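Protein E (Haemophilus influenzae, PDB 3ZH5) acts as a multifunctional surface adhesin that binds host epithelial cells and the host proteins vitronectin, laminin and plasminogen. Local coordinates at residues Leu19-Ile32 with Asp113-Tyr127. Sequence-based numbering, arbitrary orientation.
Sequences LVKNVNYYIDSESI and DTTLYNAAQIICANY
Apolar contacts of Leu19 and Ile27 with Ala119 and Ile123 of helix 115-127 make up the middle of the interface. Leu19 lays both branches on the helix flank: CD1 meets Ala119 CB at 3.7 Å, while CD2 lies beside the Asn118 amide oxygen and Ile122. The CD1 methyl of Ile27 wedges between Ala119 and Ile123, 3.9 Å from Ile123 CD1. Thr115 CG2 sits over one face of the Tyr25 ring, near its rim, and Leu116 CD2 approaches the phenolic end. At the far end, Ile32 spreads CG2 and CD1 across a face of Tyr127, a CH-pi contact with CD1 3.9 Å from the ring centroid. Strand 25-28 and the helix run roughly parallel, at 28°, with axes 9.8 Å apart, so the helix packs lengthwise on an antiparallel sheet. Phe44 of strand 41-50 and Leu73 of strand 64-74 also pack on Ile123, and the Cys124-Cys75 disulfide links the helix covalently to the end of strand 64-74. Hydrogen bonds concentrate where the type II turn 19-22 faces the first helical turn. With CG anti to the backbone N (chi1 -178°), Asn118 directs OD1 to Val20 N, 3.0 Å away; the bond is nearly straight at the hydrogen (173°), although the donor stands above the carbonyl plane. Its ND2 hydrogen-bonds a glycerol, probably from the crystallisation liquor. Thr115 OG1 donates weakly to Val20 O, and Ser29 OG and Tyr127 OH share another weak bond, at the ring edge. Lys21 NZ bonds Asp113 O at 2.9 Å and forms a salt bridge to Asp113 OD2 at 3.2 Å, just ahead of the N-cap Thr114.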
ATOM      1  N   LEU A  19       1.756   8.683   4.099  1.00 30.71           N
ATOM      2  CA  LEU A  19       3.132   8.841   3.681  1.00 30.63           C
ATOM      3  C   LEU A  19       3.394  10.218   3.148  1.00 35.80           C
ATOM      4  O   LEU A  19       2.497  10.924   2.702  1.00 35.73           O
ATOM      5  CB  LEU A  19       3.486   7.823   2.585  1.00 32.65           C
ATOM      6  CG  LEU A  19       3.279   6.416   3.147  1.00 40.81           C
ATOM      7  CD1 LEU A  19       3.702   5.333   2.197  1.00 45.67           C
ATOM      8  CD2 LEU A  19       4.018   6.276   4.500  1.00 37.15           C
ATOM      9  N   VAL A  20       4.666  10.568   3.149  1.00 35.38           N
ATOM     10  CA  VAL A  20       5.138  11.783   2.512  1.00 38.78           C
ATOM     11  C   VAL A  20       4.955  11.694   0.985  1.00 43.94           C
ATOM     12  O   VAL A  20       5.026  10.618   0.390  1.00 47.04           O
ATOM     13  CB  VAL A  20       6.620  12.002   2.903  1.00 46.97           C
ATOM     14  CG1 VAL A  20       7.321  12.926   1.958  1.00 62.52           C
ATOM     15  CG2 VAL A  20       6.699  12.511   4.315  1.00 55.72           C
ATOM     16  N   LYS A  21       4.662  12.831   0.370  1.00 40.35           N
ATOM     17  CA  LYS A  21       4.536  12.954  -1.074  1.00 43.95           C
ATOM     18  C   LYS A  21       3.207  12.469  -1.644  1.00 39.10           C
ATOM     19  O   LYS A  21       2.910  12.733  -2.801  1.00 49.47           O
ATOM     20  CB  LYS A  21       5.718  12.288  -1.807  1.00 56.75           C
ATOM     21  CG  LYS A  21       7.041  13.048  -1.662  1.00 64.71           C
ATOM     22  CD  LYS A  21       8.107  12.581  -2.644  1.00 64.61           C
ATOM     23  CE  LYS A  21       9.407  13.375  -2.478  1.00 62.70           C
ATOM     24  NZ  LYS A  21      10.148  13.495  -3.772  1.00 60.91           N
ATOM     25  N   ASN A  22       2.412  11.730  -0.879  1.00 41.26           N
ATOM     26  CA  ASN A  22       1.080  11.459  -1.349  1.00 36.35           C
ATOM     27  C   ASN A  22       0.128  11.330  -0.159  1.00 38.54           C
ATOM     28  O   ASN A  22       0.106  10.293   0.511  1.00 35.30           O
ATOM     29  CB  ASN A  22       1.095  10.173  -2.204  1.00 33.11           C
ATOM     30  CG  ASN A  22      -0.256   9.879  -2.829  1.00 39.25           C
ATOM     31  OD1 ASN A  22      -1.260  10.505  -2.480  1.00 49.21           O
ATOM     32  ND2 ASN A  22      -0.292   8.915  -3.754  1.00 52.46           N
ATOM     33  N   VAL A  23      -0.667  12.374   0.091  1.00 36.57           N
ATOM     34  CA  VAL A  23      -1.547  12.380   1.266  1.00 37.49           C
ATOM     35  C   VAL A  23      -2.631  11.287   1.170  1.00 39.82           C
ATOM     36  O   VAL A  23      -3.356  11.032   2.133  1.00 37.23           O
ATOM     37  CB  VAL A  23      -2.189  13.755   1.527  1.00 40.32           C
ATOM     38  CG1 VAL A  23      -1.092  14.814   1.762  1.00 48.66           C
ATOM     39  CG2 VAL A  23      -3.104  14.167   0.382  1.00 41.96           C
ATOM     40  N   ASN A  24      -2.728  10.624   0.026  1.00 36.88           N
ATOM     41  CA  ASN A  24      -3.684   9.512  -0.125  1.00 33.42           C
ATOM     42  C   ASN A  24      -3.054   8.142  -0.165  1.00 29.28           C
ATOM     43  O   ASN A  24      -3.727   7.191  -0.516  1.00 28.12           O
ATOM     44  CB  ASN A  24      -4.525   9.722  -1.379  1.00 36.39           C
ATOM     45  CG  ASN A  24      -5.356  10.979  -1.265  1.00 37.48           C
ATOM     46  OD1 ASN A  24      -6.023  11.157  -0.243  1.00 42.40           O
ATOM     47  ND2 ASN A  24      -5.266  11.891  -2.251  1.00 38.20           N
ATOM     48  N   TYR A  25      -1.772   8.059   0.146  1.00 27.63           N
ATOM     49  CA  TYR A  25      -1.087   6.767   0.143  1.00 26.74           C
ATOM     50  C   TYR A  25      -0.798   6.442   1.598  1.00 27.80           C
ATOM     51  O   TYR A  25      -0.257   7.294   2.314  1.00 25.90           O
ATOM     52  CB  TYR A  25       0.225   6.881  -0.643  1.00 27.59           C
ATOM     53  CG  TYR A  25       0.830   5.554  -1.050  1.00 36.12           C
ATOM     54  CD1 TYR A  25       1.353   4.714  -0.105  1.00 30.71           C
ATOM     55  CD2 TYR A  25       0.899   5.166  -2.389  1.00 42.92           C
ATOM     56  CE1 TYR A  25       1.909   3.483  -0.459  1.00 34.15           C
ATOM     57  CE2 TYR A  25       1.460   3.957  -2.762  1.00 43.95           C
ATOM     58  CZ  TYR A  25       1.968   3.117  -1.793  1.00 39.66           C
ATOM     59  OH  TYR A  25       2.519   1.898  -2.135  1.00 43.98           O
ATOM     60  N   TYR A  26      -1.168   5.248   2.043  1.00 25.32           N
ATOM     61  CA  TYR A  26      -1.037   4.877   3.458  1.00 27.27           C
ATOM     62  C   TYR A  26      -0.438   3.474   3.656  1.00 30.85           C
ATOM     63  O   TYR A  26      -0.496   2.618   2.771  1.00 27.18           O
ATOM     64  CB  TYR A  26      -2.417   4.831   4.129  1.00 31.21           C
ATOM     65  CG  TYR A  26      -3.231   6.086   4.044  1.00 30.03           C
ATOM     66  CD1 TYR A  26      -3.992   6.378   2.910  1.00 31.33           C
ATOM     67  CD2 TYR A  26      -3.257   6.990   5.106  1.00 28.53           C
ATOM     68  CE1 TYR A  26      -4.759   7.572   2.828  1.00 30.16           C
ATOM     69  CE2 TYR A  26      -4.018   8.166   5.029  1.00 33.82           C
ATOM     70  CZ  TYR A  26      -4.778   8.429   3.905  1.00 32.50           C
ATOM     71  OH  TYR A  26      -5.522   9.619   3.842  1.00 38.69           O
ATOM     72  N   ILE A  27       0.138   3.251   4.823  1.00 22.95           N
ATOM     73  CA  ILE A  27       0.454   1.883   5.287  1.00 26.54           C
ATOM     74  C   ILE A  27      -0.685   1.455   6.188  1.00 28.92           C
ATOM     75  O   ILE A  27      -1.116   2.229   7.030  1.00 27.72           O
ATOM     76  CB  ILE A  27       1.707   1.864   6.156  1.00 29.98           C
ATOM     77  CG1 ILE A  27       2.928   2.238   5.326  1.00 30.22           C
ATOM     78  CG2 ILE A  27       1.884   0.492   6.869  1.00 28.33           C
ATOM     79  CD1 ILE A  27       4.059   2.665   6.168  1.00 33.09           C
ATOM     80  N   ASP A  28      -1.216   0.253   5.999  1.00 27.70           N
ATOM     81  CA  ASP A  28      -2.256  -0.215   6.883  1.00 31.36           C
ATOM     82  C   ASP A  28      -1.504  -0.903   8.000  1.00 37.20           C
ATOM     83  O   ASP A  28      -0.919  -1.998   7.826  1.00 32.30           O
ATOM     84  CB  ASP A  28      -3.261  -1.094   6.138  1.00 27.82           C
ATOM     85  CG  ASP A  28      -4.208  -1.865   7.068  1.00 36.90           C
ATOM     86  OD1 ASP A  28      -4.163  -1.681   8.310  1.00 38.47           O
ATOM     87  OD2 ASP A  28      -5.051  -2.632   6.528  1.00 34.63           O
ATOM     88  N   SER A  29      -1.490  -0.231   9.154  1.00 35.09           N
ATOM     89  CA  SER A  29      -0.639  -0.632  10.268  1.00 33.09           C
ATOM     90  C   SER A  29      -1.038  -2.024  10.781  1.00 32.73           C
ATOM     91  O   SER A  29      -0.190  -2.809  11.202  1.00 31.59           O
ATOM     92  CB  SER A  29      -0.723   0.410  11.384  1.00 43.89           C
ATOM     93  OG  SER A  29       0.380   0.305  12.242  1.00 53.74           O
ATOM     94  N   GLU A  30      -2.322  -2.329  10.680  1.00 31.09           N
ATOM     95  CA  GLU A  30      -2.879  -3.560  11.231  1.00 31.96           C
ATOM     96  C   GLU A  30      -2.406  -4.775  10.442  1.00 41.82           C
ATOM     97  O   GLU A  30      -2.293  -5.884  11.003  1.00 38.70           O
ATOM     98  CB  GLU A  30      -4.409  -3.486  11.214  1.00 44.71           C
ATOM     99  CG  GLU A  30      -5.129  -4.626  11.933  1.00 54.06           C
ATOM    100  CD  GLU A  30      -5.170  -5.910  11.108  1.00 59.05           C
ATOM    101  OE1 GLU A  30      -4.912  -5.831   9.880  1.00 50.48           O
ATOM    102  OE2 GLU A  30      -5.438  -6.995  11.689  1.00 58.68           O
ATOM    103  N   SER A  31      -2.136  -4.555   9.161  1.00 30.45           N
ATOM    104  CA  SER A  31      -1.712  -5.605   8.228  1.00 34.01           C
ATOM    105  C   SER A  31      -0.249  -6.045   8.317  1.00 29.74           C
ATOM    106  O   SER A  31       0.149  -7.033   7.665  1.00 30.41           O
ATOM    107  CB  SER A  31      -1.972  -5.102   6.796  1.00 30.41           C
ATOM    108  OG  SER A  31      -0.970  -4.213   6.348  1.00 25.18           O
ATOM    109  N   ILE A  32       0.539  -5.403   9.165  1.00 28.27           N
ATOM    110  CA  ILE A  32       1.988  -5.644   9.218  1.00 27.27           C
ATOM    111  C   ILE A  32       2.304  -7.016   9.842  1.00 34.52           C
ATOM    112  O   ILE A  32       1.769  -7.381  10.898  1.00 29.30           O
ATOM    113  CB  ILE A  32       2.708  -4.509  10.004  1.00 28.96           C
ATOM    114  CG1 ILE A  32       2.614  -3.219   9.196  1.00 26.01           C
ATOM    115  CG2 ILE A  32       4.174  -4.858  10.352  1.00 27.29           C
ATOM    116  CD1 ILE A  32       3.128  -1.950   9.857  1.00 29.59           C
ATOM    117  N   ASP A 113      13.928   9.950  -1.099  1.00 50.10           N
ATOM    118  CA  ASP A 113      13.081  11.026  -1.587  1.00 53.56           C
ATOM    119  C   ASP A 113      11.967  10.511  -2.466  1.00 45.21           C
ATOM    120  O   ASP A 113      11.716  11.019  -3.564  1.00 48.73           O
ATOM    121  CB  ASP A 113      13.887  12.046  -2.363  1.00 65.81           C
ATOM    122  CG  ASP A 113      13.192  13.363  -2.415  1.00 67.85           C
ATOM    123  OD1 ASP A 113      12.495  13.649  -1.418  1.00 61.38           O
ATOM    124  OD2 ASP A 113      13.313  14.079  -3.431  1.00 77.40           O
ATOM    125  N   THR A 114      11.312   9.472  -1.994  1.00 39.43           N
ATOM    126  CA  THR A 114      10.258   8.794  -2.776  1.00 52.36           C
ATOM    127  C   THR A 114       9.236   8.275  -1.776  1.00 52.55           C
ATOM    128  O   THR A 114       9.551   8.115  -0.599  1.00 55.13           O
ATOM    129  CB  THR A 114      10.745   7.573  -3.619  1.00 44.82           C
ATOM    130  OG1 THR A 114      11.023   6.481  -2.736  1.00 42.73           O
ATOM    131  CG2 THR A 114      11.984   7.882  -4.430  1.00 46.20           C
ATOM    132  N   THR A 115       8.020   8.007  -2.241  1.00 55.14           N
ATOM    133  CA  THR A 115       6.936   7.737  -1.310  1.00 52.62           C
ATOM    134  C   THR A 115       7.201   6.438  -0.587  1.00 35.93           C
ATOM    135  O   THR A 115       6.973   6.292   0.634  1.00 40.72           O
ATOM    136  CB  THR A 115       5.553   7.661  -1.971  1.00 55.23           C
ATOM    137  OG1 THR A 115       5.244   8.920  -2.590  1.00 56.88           O
ATOM    138  CG2 THR A 115       4.504   7.361  -0.929  1.00 54.00           C
ATOM    139  N   LEU A 116       7.674   5.445  -1.319  1.00 31.99           N
ATOM    140  CA  LEU A 116       7.805   4.154  -0.678  1.00 30.08           C
ATOM    141  C   LEU A 116       9.044   4.088   0.216  1.00 34.28           C
ATOM    142  O   LEU A 116       9.072   3.320   1.194  1.00 35.02           O
ATOM    143  CB  LEU A 116       7.758   3.049  -1.721  1.00 39.48           C
ATOM    144  CG  LEU A 116       6.298   2.789  -2.107  1.00 39.94           C
ATOM    145  CD1 LEU A 116       6.161   1.792  -3.257  1.00 44.81           C
ATOM    146  CD2 LEU A 116       5.578   2.276  -0.898  1.00 35.70           C
ATOM    147  N   TYR A 117      10.043   4.912  -0.071  1.00 33.60           N
ATOM    148  CA  TYR A 117      11.188   4.982   0.810  1.00 33.81           C
ATOM    149  C   TYR A 117      10.761   5.487   2.181  1.00 34.65           C
ATOM    150  O   TYR A 117      11.238   4.961   3.176  1.00 32.43           O
ATOM    151  CB  TYR A 117      12.230   5.909   0.219  1.00 35.52           C
ATOM    152  CG  TYR A 117      13.548   5.992   0.959  1.00 38.50           C
ATOM    153  CD1 TYR A 117      13.730   6.900   1.998  1.00 46.10           C
ATOM    154  CD2 TYR A 117      14.639   5.223   0.566  1.00 36.98           C
ATOM    155  CE1 TYR A 117      14.944   7.008   2.643  1.00 49.35           C
ATOM    156  CE2 TYR A 117      15.862   5.322   1.213  1.00 42.07           C
ATOM    157  CZ  TYR A 117      16.010   6.210   2.246  1.00 46.64           C
ATOM    158  OH  TYR A 117      17.227   6.324   2.898  1.00 53.69           O
ATOM    159  N   ASN A 118       9.867   6.492   2.236  1.00 35.07           N
ATOM    160  CA  ASN A 118       9.329   6.975   3.526  1.00 35.84           C
ATOM    161  C   ASN A 118       8.638   5.875   4.287  1.00 39.37           C
ATOM    162  O   ASN A 118       8.762   5.759   5.537  1.00 37.56           O
ATOM    163  CB  ASN A 118       8.364   8.179   3.280  1.00 45.11           C
ATOM    164  CG  ASN A 118       7.792   8.798   4.576  1.00 47.73           C
ATOM    165  OD1 ASN A 118       6.560   8.916   4.714  1.00 41.19           O
ATOM    166  ND2 ASN A 118       8.674   9.240   5.501  1.00 39.72           N
ATOM    167  N   ALA A 119       7.920   5.028   3.554  1.00 38.61           N
ATOM    168  CA  ALA A 119       7.265   3.899   4.166  1.00 34.95           C
ATOM    169  C   ALA A 119       8.300   2.999   4.822  1.00 38.68           C
ATOM    170  O   ALA A 119       8.117   2.591   5.955  1.00 38.29           O
ATOM    171  CB  ALA A 119       6.443   3.097   3.182  1.00 39.35           C
ATOM    172  N   ALA A 120       9.387   2.710   4.117  1.00 35.98           N
ATOM    173  CA  ALA A 120      10.409   1.813   4.633  1.00 28.94           C
ATOM    174  C   ALA A 120      11.137   2.413   5.856  1.00 34.41           C
ATOM    175  O   ALA A 120      11.412   1.703   6.831  1.00 32.06           O
ATOM    176  CB  ALA A 120      11.380   1.441   3.551  1.00 28.87           C
ATOM    177  N   GLN A 121      11.411   3.711   5.829  1.00 33.21           N
ATOM    178  CA  GLN A 121      12.013   4.356   7.005  1.00 34.53           C
ATOM    179  C   GLN A 121      11.116   4.203   8.205  1.00 38.50           C
ATOM    180  O   GLN A 121      11.588   3.937   9.323  1.00 41.02           O
ATOM    181  CB  GLN A 121      12.242   5.862   6.747  1.00 39.46           C
ATOM    182  CG  GLN A 121      13.123   6.093   5.559  1.00 48.59           C
ATOM    183  CD  GLN A 121      14.516   6.553   5.943  1.00 62.12           C
ATOM    184  OE1 GLN A 121      14.798   7.764   5.978  1.00 49.09           O
ATOM    185  NE2 GLN A 121      15.405   5.591   6.216  1.00 64.22           N
ATOM    186  N   ILE A 122       9.816   4.381   8.007  1.00 34.24           N
ATOM    187  CA  ILE A 122       8.894   4.294   9.131  1.00 34.70           C
ATOM    188  C   ILE A 122       8.757   2.862   9.598  1.00 35.05           C
ATOM    189  O   ILE A 122       8.808   2.585  10.798  1.00 34.45           O
ATOM    190  CB  ILE A 122       7.532   4.786   8.745  1.00 34.87           C
ATOM    191  CG1 ILE A 122       7.634   6.310   8.450  1.00 41.16           C
ATOM    192  CG2 ILE A 122       6.508   4.576   9.873  1.00 35.20           C
ATOM    193  CD1 ILE A 122       6.359   6.976   7.945  1.00 38.54           C
ATOM    194  N   ILE A 123       8.573   1.946   8.649  1.00 31.57           N
ATOM    195  CA  ILE A 123       8.348   0.558   9.049  1.00 30.54           C
ATOM    196  C   ILE A 123       9.578   0.009   9.740  1.00 32.91           C
ATOM    197  O   ILE A 123       9.482  -0.601  10.824  1.00 36.95           O
ATOM    198  CB  ILE A 123       7.948  -0.343   7.886  1.00 32.14           C
ATOM    199  CG1 ILE A 123       6.487  -0.127   7.562  1.00 29.20           C
ATOM    200  CG2 ILE A 123       8.105  -1.861   8.274  1.00 34.93           C
ATOM    201  CD1 ILE A 123       6.159  -0.598   6.178  1.00 32.57           C
ATOM    202  N   CYS A 124      10.737   0.249   9.148  1.00 36.27           N
ATOM    203  CA  CYS A 124      11.960  -0.321   9.681  1.00 36.85           C
ATOM    204  C   CYS A 124      12.307   0.262  11.038  1.00 38.41           C
ATOM    205  O   CYS A 124      12.740  -0.463  11.918  1.00 36.58           O
ATOM    206  CB  CYS A 124      13.101  -0.163   8.690  1.00 37.86           C
ATOM    207  SG  CYS A 124      12.721  -1.097   7.148  1.00 39.14           S
ATOM    208  N   ALA A 125      12.109   1.572  11.202  1.00 35.97           N
ATOM    209  CA  ALA A 125      12.316   2.196  12.497  1.00 40.89           C
ATOM    210  C   ALA A 125      11.456   1.591  13.594  1.00 43.45           C
ATOM    211  O   ALA A 125      11.895   1.538  14.748  1.00 49.27           O
ATOM    212  CB  ALA A 125      12.043   3.686  12.414  1.00 38.69           C
ATOM    213  N   ASN A 126      10.218   1.212  13.283  1.00 36.16           N
ATOM    214  CA  ASN A 126       9.317   0.782  14.350  1.00 36.61           C
ATOM    215  C   ASN A 126       9.163  -0.751  14.506  1.00 37.86           C
ATOM    216  O   ASN A 126       8.781  -1.199  15.578  1.00 38.26           O
ATOM    217  CB  ASN A 126       7.952   1.425  14.204  1.00 37.60           C
ATOM    218  CG  ASN A 126       8.003   2.951  14.477  1.00 40.41           C
ATOM    219  OD1 ASN A 126       7.738   3.422  15.579  1.00 39.67           O
ATOM    220  ND2 ASN A 126       8.391   3.709  13.449  1.00 38.78           N
ATOM    221  N   TYR A 127       9.459  -1.479  13.440  1.00 56.60           N
ATOM    222  CA  TYR A 127       9.243  -2.928  13.385  1.00 53.55           C
ATOM    223  C   TYR A 127      10.526  -3.710  13.078  1.00 54.02           C
ATOM    224  O   TYR A 127      10.695  -4.830  13.567  1.00 84.89           O
ATOM    225  CB  TYR A 127       8.176  -3.253  12.350  1.00 48.47           C
ATOM    226  CG  TYR A 127       6.799  -2.682  12.626  1.00 53.67           C
ATOM    227  CD1 TYR A 127       6.483  -1.362  12.290  1.00 48.78           C
ATOM    228  CD2 TYR A 127       5.813  -3.458  13.225  1.00 47.94           C
ATOM    229  CE1 TYR A 127       5.240  -0.856  12.513  1.00 48.75           C
ATOM    230  CE2 TYR A 127       4.550  -2.950  13.457  1.00 51.36           C
ATOM    231  CZ  TYR A 127       4.275  -1.643  13.109  1.00 63.12           C
ATOM    232  OH  TYR A 127       3.028  -1.125  13.345  1.00 66.14           O
TER